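Local coordinates for protein TqaA (Penicillium aethiopicum, PDB 5DLK) that is a fungal nonribosomal peptide synthetase whose terminal condensation-like domain, the part in this chain, probably macrocyclizes the carrier-bound peptide, at residues T66-R77 with N167-H178. Sequence-based numbering, arbitrary orientation.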
ATOM      1  N   THR A  66       8.360  -2.058  -5.412  1.00 18.47           N
ATOM      2  CA  THR A  66       7.662  -0.857  -4.976  1.00 15.70           C
ATOM      3  C   THR A  66       8.530  -0.135  -3.951  1.00 19.12           C
ATOM      4  O   THR A  66       8.758  -0.628  -2.853  1.00 19.06           O
ATOM      5  CB  THR A  66       6.286  -1.185  -4.387  1.00 21.16           C
ATOM      6  OG1 THR A  66       5.672  -2.188  -5.203  1.00 18.81           O
ATOM      7  CG2 THR A  66       5.383   0.057  -4.390  1.00 17.18           C
ATOM      8  N   PHE A  67       9.025   1.037  -4.333  1.00 19.16           N
ATOM      9  CA  PHE A  67      10.105   1.680  -3.591  1.00 18.47           C
ATOM     10  C   PHE A  67       9.953   3.185  -3.755  1.00 19.40           C
ATOM     11  O   PHE A  67       9.759   3.677  -4.871  1.00 20.41           O
ATOM     12  CB  PHE A  67      11.432   1.162  -4.133  1.00 20.33           C
ATOM     13  CG  PHE A  67      12.652   1.592  -3.360  1.00 18.82           C
ATOM     14  CD1 PHE A  67      12.752   1.374  -1.991  1.00 23.10           C
ATOM     15  CD2 PHE A  67      13.739   2.134  -4.042  1.00 23.55           C
ATOM     16  CE1 PHE A  67      13.927   1.746  -1.293  1.00 21.35           C
ATOM     17  CE2 PHE A  67      14.904   2.512  -3.364  1.00 26.41           C
ATOM     18  CZ  PHE A  67      14.990   2.320  -1.988  1.00 23.27           C
ATOM     19  N   HIS A  68       9.977   3.907  -2.642  1.00 18.72           N
ATOM     20  CA  HIS A  68       9.736   5.345  -2.654  1.00 17.97           C
ATOM     21  C   HIS A  68      10.885   6.102  -2.023  1.00 19.97           C
ATOM     22  O   HIS A  68      11.540   5.601  -1.109  1.00 19.63           O
ATOM     23  CB  HIS A  68       8.469   5.700  -1.882  1.00 19.38           C
ATOM     24  CG  HIS A  68       7.205   5.435  -2.642  1.00 23.36           C
ATOM     25  ND1 HIS A  68       6.807   4.166  -3.003  1.00 23.33           N
ATOM     26  CD2 HIS A  68       6.262   6.280  -3.118  1.00 24.29           C
ATOM     27  CE1 HIS A  68       5.668   4.242  -3.674  1.00 24.20           C
ATOM     28  NE2 HIS A  68       5.308   5.512  -3.745  1.00 23.11           N
ATOM     29  N   SER A  69      11.103   7.313  -2.521  1.00 21.81           N
ATOM     30  CA  SER A  69      11.934   8.301  -1.841  1.00 22.10           C
ATOM     31  C   SER A  69      11.032   9.469  -1.493  1.00 19.44           C
ATOM     32  O   SER A  69      10.562  10.178  -2.388  1.00 22.38           O
ATOM     33  CB  SER A  69      13.089   8.766  -2.734  1.00 24.30           C
ATOM     34  OG  SER A  69      13.898   9.706  -2.035  1.00 23.59           O
ATOM     35  N   TYR A  70      10.786   9.672  -0.201  1.00 21.96           N
ATOM     36  CA  TYR A  70       9.980  10.795   0.245  1.00 17.48           C
ATOM     37  C   TYR A  70      10.915  11.972   0.547  1.00 22.02           C
ATOM     38  O   TYR A  70      11.770  11.875   1.421  1.00 22.50           O
ATOM     39  CB  TYR A  70       9.153  10.422   1.468  1.00 21.15           C
ATOM     40  CG  TYR A  70       8.019   9.475   1.124  1.00 20.99           C
ATOM     41  CD1 TYR A  70       6.990   9.890   0.291  1.00 24.42           C
ATOM     42  CD2 TYR A  70       7.985   8.176   1.622  1.00 21.78           C
ATOM     43  CE1 TYR A  70       5.952   9.037  -0.042  1.00 25.59           C
ATOM     44  CE2 TYR A  70       6.939   7.311   1.297  1.00 25.26           C
ATOM     45  CZ  TYR A  70       5.929   7.757   0.461  1.00 23.33           C
ATOM     46  OH  TYR A  70       4.868   6.930   0.122  1.00 25.05           O
ATOM     47  N   ASN A  71      10.723  13.063  -0.183  1.00 21.11           N
ATOM     48  CA  ASN A  71      11.723  14.135  -0.259  1.00 22.41           C
ATOM     49  C   ASN A  71      11.220  15.433   0.346  1.00 24.79           C
ATOM     50  O   ASN A  71      10.170  15.940  -0.039  1.00 27.74           O
ATOM     51  CB  ASN A  71      12.114  14.383  -1.706  1.00 22.95           C
ATOM     52  CG  ASN A  71      12.550  13.128  -2.406  1.00 21.26           C
ATOM     53  OD1 ASN A  71      13.085  12.212  -1.780  1.00 23.06           O
ATOM     54  ND2 ASN A  71      12.318  13.068  -3.717  1.00 22.90           N
ATOM     55  N   TRP A  72      11.987  15.981   1.280  1.00 27.38           N
ATOM     56  CA  TRP A  72      11.597  17.203   1.956  1.00 23.78           C
ATOM     57  C   TRP A  72      12.618  18.303   1.693  1.00 29.50           C
ATOM     58  O   TRP A  72      13.747  18.204   2.151  1.00 24.20           O
ATOM     59  CB  TRP A  72      11.472  16.956   3.448  1.00 26.59           C
ATOM     60  CG  TRP A  72      10.406  15.951   3.775  1.00 27.36           C
ATOM     61  CD1 TRP A  72      10.581  14.630   4.084  1.00 28.02           C
ATOM     62  CD2 TRP A  72       9.002  16.190   3.786  1.00 28.94           C
ATOM     63  NE1 TRP A  72       9.358  14.033   4.308  1.00 28.38           N
ATOM     64  CE2 TRP A  72       8.372  14.972   4.130  1.00 28.69           C
ATOM     65  CE3 TRP A  72       8.208  17.319   3.547  1.00 26.84           C
ATOM     66  CZ2 TRP A  72       6.992  14.860   4.254  1.00 28.52           C
ATOM     67  CZ3 TRP A  72       6.833  17.199   3.663  1.00 30.47           C
ATOM     68  CH2 TRP A  72       6.241  15.976   4.009  1.00 29.92           C
ATOM     69  N   THR A  73      12.216  19.335   0.963  1.00 26.46           N
ATOM     70  CA  THR A  73      13.108  20.463   0.697  1.00 28.60           C
ATOM     71  C   THR A  73      12.894  21.497   1.794  1.00 29.52           C
ATOM     72  O   THR A  73      11.803  22.044   1.937  1.00 29.02           O
ATOM     73  CB  THR A  73      12.853  21.094  -0.680  1.00 27.30           C
ATOM     74  OG1 THR A  73      12.966  20.094  -1.696  1.00 27.71           O
ATOM     75  CG2 THR A  73      13.872  22.206  -0.965  1.00 26.80           C
ATOM     76  N   ILE A  74      13.950  21.750   2.564  1.00 27.84           N
ATOM     77  CA  ILE A  74      13.876  22.584   3.759  1.00 27.86           C
ATOM     78  C   ILE A  74      14.685  23.866   3.538  1.00 35.10           C
ATOM     79  O   ILE A  74      15.873  23.795   3.246  1.00 29.65           O
ATOM     80  CB  ILE A  74      14.422  21.847   4.988  1.00 29.78           C
ATOM     81  CG1 ILE A  74      13.729  20.483   5.160  1.00 32.32           C
ATOM     82  CG2 ILE A  74      14.243  22.690   6.244  1.00 34.15           C
ATOM     83  CD1 ILE A  74      14.352  19.610   6.232  1.00 32.64           C
ATOM     84  N   LYS A  75      14.039  25.022   3.663  1.00 32.71           N
ATOM     85  CA  LYS A  75      14.717  26.304   3.436  1.00 35.97           C
ATOM     86  C   LYS A  75      14.543  27.252   4.610  1.00 38.29           C
ATOM     87  O   LYS A  75      13.438  27.421   5.120  1.00 40.45           O
ATOM     88  CB  LYS A  75      14.201  26.971   2.164  1.00 33.14           C
ATOM     89  CG  LYS A  75      14.663  26.308   0.892  1.00 33.26           C
ATOM     90  CD  LYS A  75      13.998  26.925  -0.322  1.00 29.48           C
ATOM     91  CE  LYS A  75      14.457  26.226  -1.583  1.00 35.08           C
ATOM     92  NZ  LYS A  75      13.627  26.608  -2.764  1.00 41.74           N
ATOM     93  N   GLY A  76      15.641  27.873   5.035  1.00 39.72           N
ATOM     94  CA  GLY A  76      15.588  28.857   6.101  1.00 43.82           C
ATOM     95  C   GLY A  76      16.830  28.843   6.963  1.00 46.79           C
ATOM     96  O   GLY A  76      17.710  28.001   6.786  1.00 46.30           O
ATOM     97  N   ARG A  77      16.902  29.768   7.912  1.00 49.29           N
ATOM     98  CA  ARG A  77      18.084  29.883   8.758  1.00 49.41           C
ATOM     99  C   ARG A  77      17.925  29.125  10.075  1.00 47.35           C
ATOM    100  O   ARG A  77      18.883  28.978  10.831  1.00 48.11           O
ATOM    101  CB  ARG A  77      18.396  31.360   9.032  1.00 53.64           C
ATOM    102  CG  ARG A  77      18.012  32.297   7.892  1.00 55.33           C
ATOM    103  CD  ARG A  77      18.179  33.760   8.284  1.00 64.51           C
ATOM    104  NE  ARG A  77      17.008  34.556   7.915  1.00 73.64           N
ATOM    105  CZ  ARG A  77      16.884  35.229   6.774  1.00 77.30           C
ATOM    106  NH1 ARG A  77      17.866  35.219   5.881  1.00 79.06           N
ATOM    107  NH2 ARG A  77      15.777  35.922   6.527  1.00 78.47           N
ATOM    108  N   ASN A 167      23.874  25.498   4.460  1.00 39.77           N
ATOM    109  CA  ASN A 167      22.890  24.676   5.187  1.00 39.89           C
ATOM    110  C   ASN A 167      21.553  25.389   5.395  1.00 39.45           C
ATOM    111  O   ASN A 167      20.832  25.100   6.353  1.00 45.11           O
ATOM    112  CB  ASN A 167      23.437  24.221   6.549  1.00 38.71           C
ATOM    113  CG  ASN A 167      24.497  23.148   6.424  1.00 44.34           C
ATOM    114  OD1 ASN A 167      24.576  22.455   5.413  1.00 48.93           O
ATOM    115  ND2 ASN A 167      25.324  23.008   7.453  1.00 47.59           N
ATOM    116  N   GLU A 168      21.214  26.310   4.495  1.00 35.84           N
ATOM    117  CA  GLU A 168      19.925  26.995   4.560  1.00 40.81           C
ATOM    118  C   GLU A 168      19.028  26.581   3.386  1.00 38.08           C
ATOM    119  O   GLU A 168      17.929  27.107   3.199  1.00 35.28           O
ATOM    120  CB  GLU A 168      20.132  28.509   4.588  1.00 41.92           C
ATOM    121  CG  GLU A 168      21.056  28.940   5.726  1.00 42.84           C
ATOM    122  CD  GLU A 168      21.165  30.451   5.890  1.00 54.77           C
ATOM    123  OE1 GLU A 168      20.988  31.181   4.889  1.00 50.86           O
ATOM    124  OE2 GLU A 168      21.433  30.901   7.030  1.00 56.00           O
ATOM    125  N   HIS A 169      19.534  25.641   2.595  1.00 34.48           N
ATOM    126  CA  HIS A 169      18.773  24.962   1.547  1.00 31.99           C
ATOM    127  C   HIS A 169      19.238  23.512   1.560  1.00 31.98           C
ATOM    128  O   HIS A 169      20.379  23.206   1.203  1.00 30.62           O
ATOM    129  CB  HIS A 169      18.986  25.605   0.178  1.00 30.67           C
ATOM    130  CG  HIS A 169      18.253  24.924  -0.940  1.00 32.67           C
ATOM    131  ND1 HIS A 169      18.256  25.409  -2.230  1.00 35.31           N
ATOM    132  CD2 HIS A 169      17.504  23.795  -0.965  1.00 31.42           C
ATOM    133  CE1 HIS A 169      17.541  24.608  -3.002  1.00 37.77           C
ATOM    134  NE2 HIS A 169      17.076  23.619  -2.259  1.00 31.98           N
ATOM    135  N   VAL A 170      18.349  22.625   1.991  1.00 27.80           N
ATOM    136  CA  VAL A 170      18.713  21.252   2.294  1.00 26.23           C
ATOM    137  C   VAL A 170      17.581  20.326   1.810  1.00 26.69           C
ATOM    138  O   VAL A 170      16.425  20.708   1.876  1.00 28.04           O
ATOM    139  CB  VAL A 170      18.954  21.100   3.812  1.00 32.19           C
ATOM    140  CG1 VAL A 170      18.711  19.703   4.285  1.00 33.51           C
ATOM    141  CG2 VAL A 170      20.358  21.586   4.199  1.00 28.97           C
ATOM    142  N   VAL A 171      17.916  19.149   1.286  1.00 25.77           N
ATOM    143  CA  VAL A 171      16.879  18.142   0.998  1.00 25.18           C
ATOM    144  C   VAL A 171      17.118  16.920   1.871  1.00 25.51           C
ATOM    145  O   VAL A 171      18.217  16.374   1.895  1.00 23.54           O
ATOM    146  CB  VAL A 171      16.851  17.725  -0.495  1.00 22.43           C
ATOM    147  CG1 VAL A 171      15.797  16.605  -0.732  1.00 25.52           C
ATOM    148  CG2 VAL A 171      16.542  18.926  -1.381  1.00 26.33           C
ATOM    149  N   LEU A 172      16.079  16.510   2.599  1.00 23.32           N
ATOM    150  CA  LEU A 172      16.119  15.290   3.387  1.00 23.85           C
ATOM    151  C   LEU A 172      15.307  14.247   2.646  1.00 21.81           C
ATOM    152  O   LEU A 172      14.179  14.541   2.269  1.00 22.11           O
ATOM    153  CB  LEU A 172      15.533  15.524   4.773  1.00 25.24           C
ATOM    154  CG  LEU A 172      15.180  14.290   5.604  1.00 24.75           C
ATOM    155  CD1 LEU A 172      16.429  13.588   6.087  1.00 25.21           C
ATOM    156  CD2 LEU A 172      14.289  14.700   6.760  1.00 30.61           C
ATOM    157  N   THR A 173      15.868  13.060   2.402  1.00 23.72           N
ATOM    158  CA  THR A 173      15.053  11.991   1.812  1.00 24.02           C
ATOM    159  C   THR A 173      14.982  10.746   2.697  1.00 24.52           C
ATOM    160  O   THR A 173      15.908  10.407   3.446  1.00 22.38           O
ATOM    161  CB  THR A 173      15.547  11.591   0.397  1.00 20.77           C
ATOM    162  OG1 THR A 173      16.637  10.668   0.482  1.00 26.61           O
ATOM    163  CG2 THR A 173      15.980  12.838  -0.402  1.00 21.47           C
ATOM    164  N   ILE A 174      13.834  10.082   2.614  1.00 22.04           N
ATOM    165  CA  ILE A 174      13.579   8.862   3.346  1.00 20.35           C
ATOM    166  C   ILE A 174      13.218   7.803   2.316  1.00 22.17           C
ATOM    167  O   ILE A 174      12.214   7.952   1.630  1.00 22.02           O
ATOM    168  CB  ILE A 174      12.424   9.059   4.357  1.00 27.66           C
ATOM    169  CG1 ILE A 174      12.595  10.400   5.087  1.00 27.63           C
ATOM    170  CG2 ILE A 174      12.305   7.871   5.303  1.00 27.31           C
ATOM    171  CD1 ILE A 174      11.411  10.811   5.959  1.00 32.77           C
ATOM    172  N   GLN A 175      14.048   6.775   2.174  1.00 21.96           N
ATOM    173  CA  GLN A 175      13.755   5.693   1.241  1.00 21.07           C
ATOM    174  C   GLN A 175      13.043   4.585   1.996  1.00 21.16           C
ATOM    175  O   GLN A 175      13.285   4.380   3.179  1.00 18.07           O
ATOM    176  CB  GLN A 175      15.025   5.180   0.564  1.00 22.44           C
ATOM    177  CG  GLN A 175      15.607   6.194  -0.405  1.00 22.54           C
ATOM    178  CD  GLN A 175      16.826   5.686  -1.129  1.00 21.72           C
ATOM    179  OE1 GLN A 175      17.245   4.539  -0.949  1.00 23.34           O
ATOM    180  NE2 GLN A 175      17.411   6.541  -1.960  1.00 22.72           N
ATOM    181  N   ILE A 176      12.133   3.891   1.318  1.00 19.57           N
ATOM    182  CA  ILE A 176      11.296   2.924   2.015  1.00 20.21           C
ATOM    183  C   ILE A 176      10.583   2.022   0.996  1.00 19.52           C
ATOM    184  O   ILE A 176      10.184   2.464  -0.086  1.00 18.15           O
ATOM    185  CB  ILE A 176      10.276   3.649   2.956  1.00 19.33           C
ATOM    186  CG1 ILE A 176       9.467   2.650   3.800  1.00 17.99           C
ATOM    187  CG2 ILE A 176       9.383   4.618   2.181  1.00 18.18           C
ATOM    188  CD1 ILE A 176       8.635   3.316   4.905  1.00 21.47           C
ATOM    189  N   SER A 177      10.445   0.752   1.358  1.00 19.78           N
ATOM    190  CA  SER A 177       9.689  -0.223   0.575  1.00 18.67           C
ATOM    191  C   SER A 177       8.208  -0.155   0.969  1.00 17.79           C
ATOM    192  O   SER A 177       7.883   0.038   2.135  1.00 17.32           O
ATOM    193  CB  SER A 177      10.252  -1.635   0.815  1.00 20.24           C
ATOM    194  OG  SER A 177       9.365  -2.628   0.321  1.00 21.96           O
ATOM    195  N   HIS A 178       7.295  -0.323   0.010  1.00 17.88           N
ATOM    196  CA  HIS A 178       5.867  -0.271   0.326  1.00 14.85           C
ATOM    197  C   HIS A 178       5.456  -1.458   1.228  1.00 16.15           C
ATOM    198  O   HIS A 178       4.371  -1.466   1.804  1.00 18.38           O
ATOM    199  CB  HIS A 178       5.055  -0.225  -0.991  1.00 17.46           C
ATOM    200  CG  HIS A 178       3.707   0.421  -0.883  1.00 16.78           C
ATOM    201  ND1 HIS A 178       2.943   0.407   0.277  1.00 18.47           N
ATOM    202  CD2 HIS A 178       2.966   1.100  -1.790  1.00 18.01           C
ATOM    203  CE1 HIS A 178       1.811   1.041   0.069  1.00 18.89           C
ATOM    204  NE2 HIS A 178       1.789   1.465  -1.188  1.00 20.84           N
TER
HETATM  205  O   HOH W   1       9.754  -3.041  -2.175  1.00 20.48           O
HETATM  206  O   HOH W   2       7.533   2.267  -1.196  1.00 20.10           O
HETATM  207  O   HOH W   3      16.602   9.331  -1.965  1.00 26.25           O
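F67 and Q175 meet on one face of the sheet, where the phenyl edge takes the amide oxygen: CZ lies 3.3 Å from Q175 OE1, near the ring plane, and the ring and amide planes stand 79° apart. With CG anti to the backbone N (chi1 -173°), the F67 ring swings back over the neighbouring strand, its CD1 passing 3.4 Å from I176 O. On the same face a water accepts a hydrogen bond from Q175 NE2, donates to S69 OG and bonds to T173 OG1; S69 OG in turn gives a 2.6 Å bond to N71 OD1, on a lone pair in the carbonyl plane. Farther along, K75 CE sits over the centre of the H169 imidazole, 3.7 Å from the centroid and 9° off the normal, a CH-pi contact. On the opposite face I176 CG2 comes 3.7 Å from Y70 CE2, and I174 CD1 reaches the indole edge of W72. Beside F67, H178 N donates to T66 O from above the carbonyl plane (3.2 Å), while T66 CG2 abuts the H178 ring edge. Eight backbone hydrogen bonds join strands 67-75 and 169-177 as an antiparallel pair, with one more beyond each end, in the N-terminal half of this chloramphenicol-acetyltransferase-like condensation domain. Strand 169-177 leads into the SHxxxDG motif, where H178 holds the place of the probably catalytic histidine of condensation domains. Strand 407-415 continues the sheet beyond 67-75, and strand 158-163 beyond 169-177. Substituting an alanine at F67 would probably leave Q175 OE1 without its ring-edge neighbour and open a gap beside W140 of helix 132-144. That helix covers the F67 face, and its D144 accepts a hydrogen bond from Q175 NE2. F61 and W181 stack on the H178 imidazole, and the H178 side chain is about 6 Å from G183, a phosphopantetheine-binding residue whose ligand is absent here.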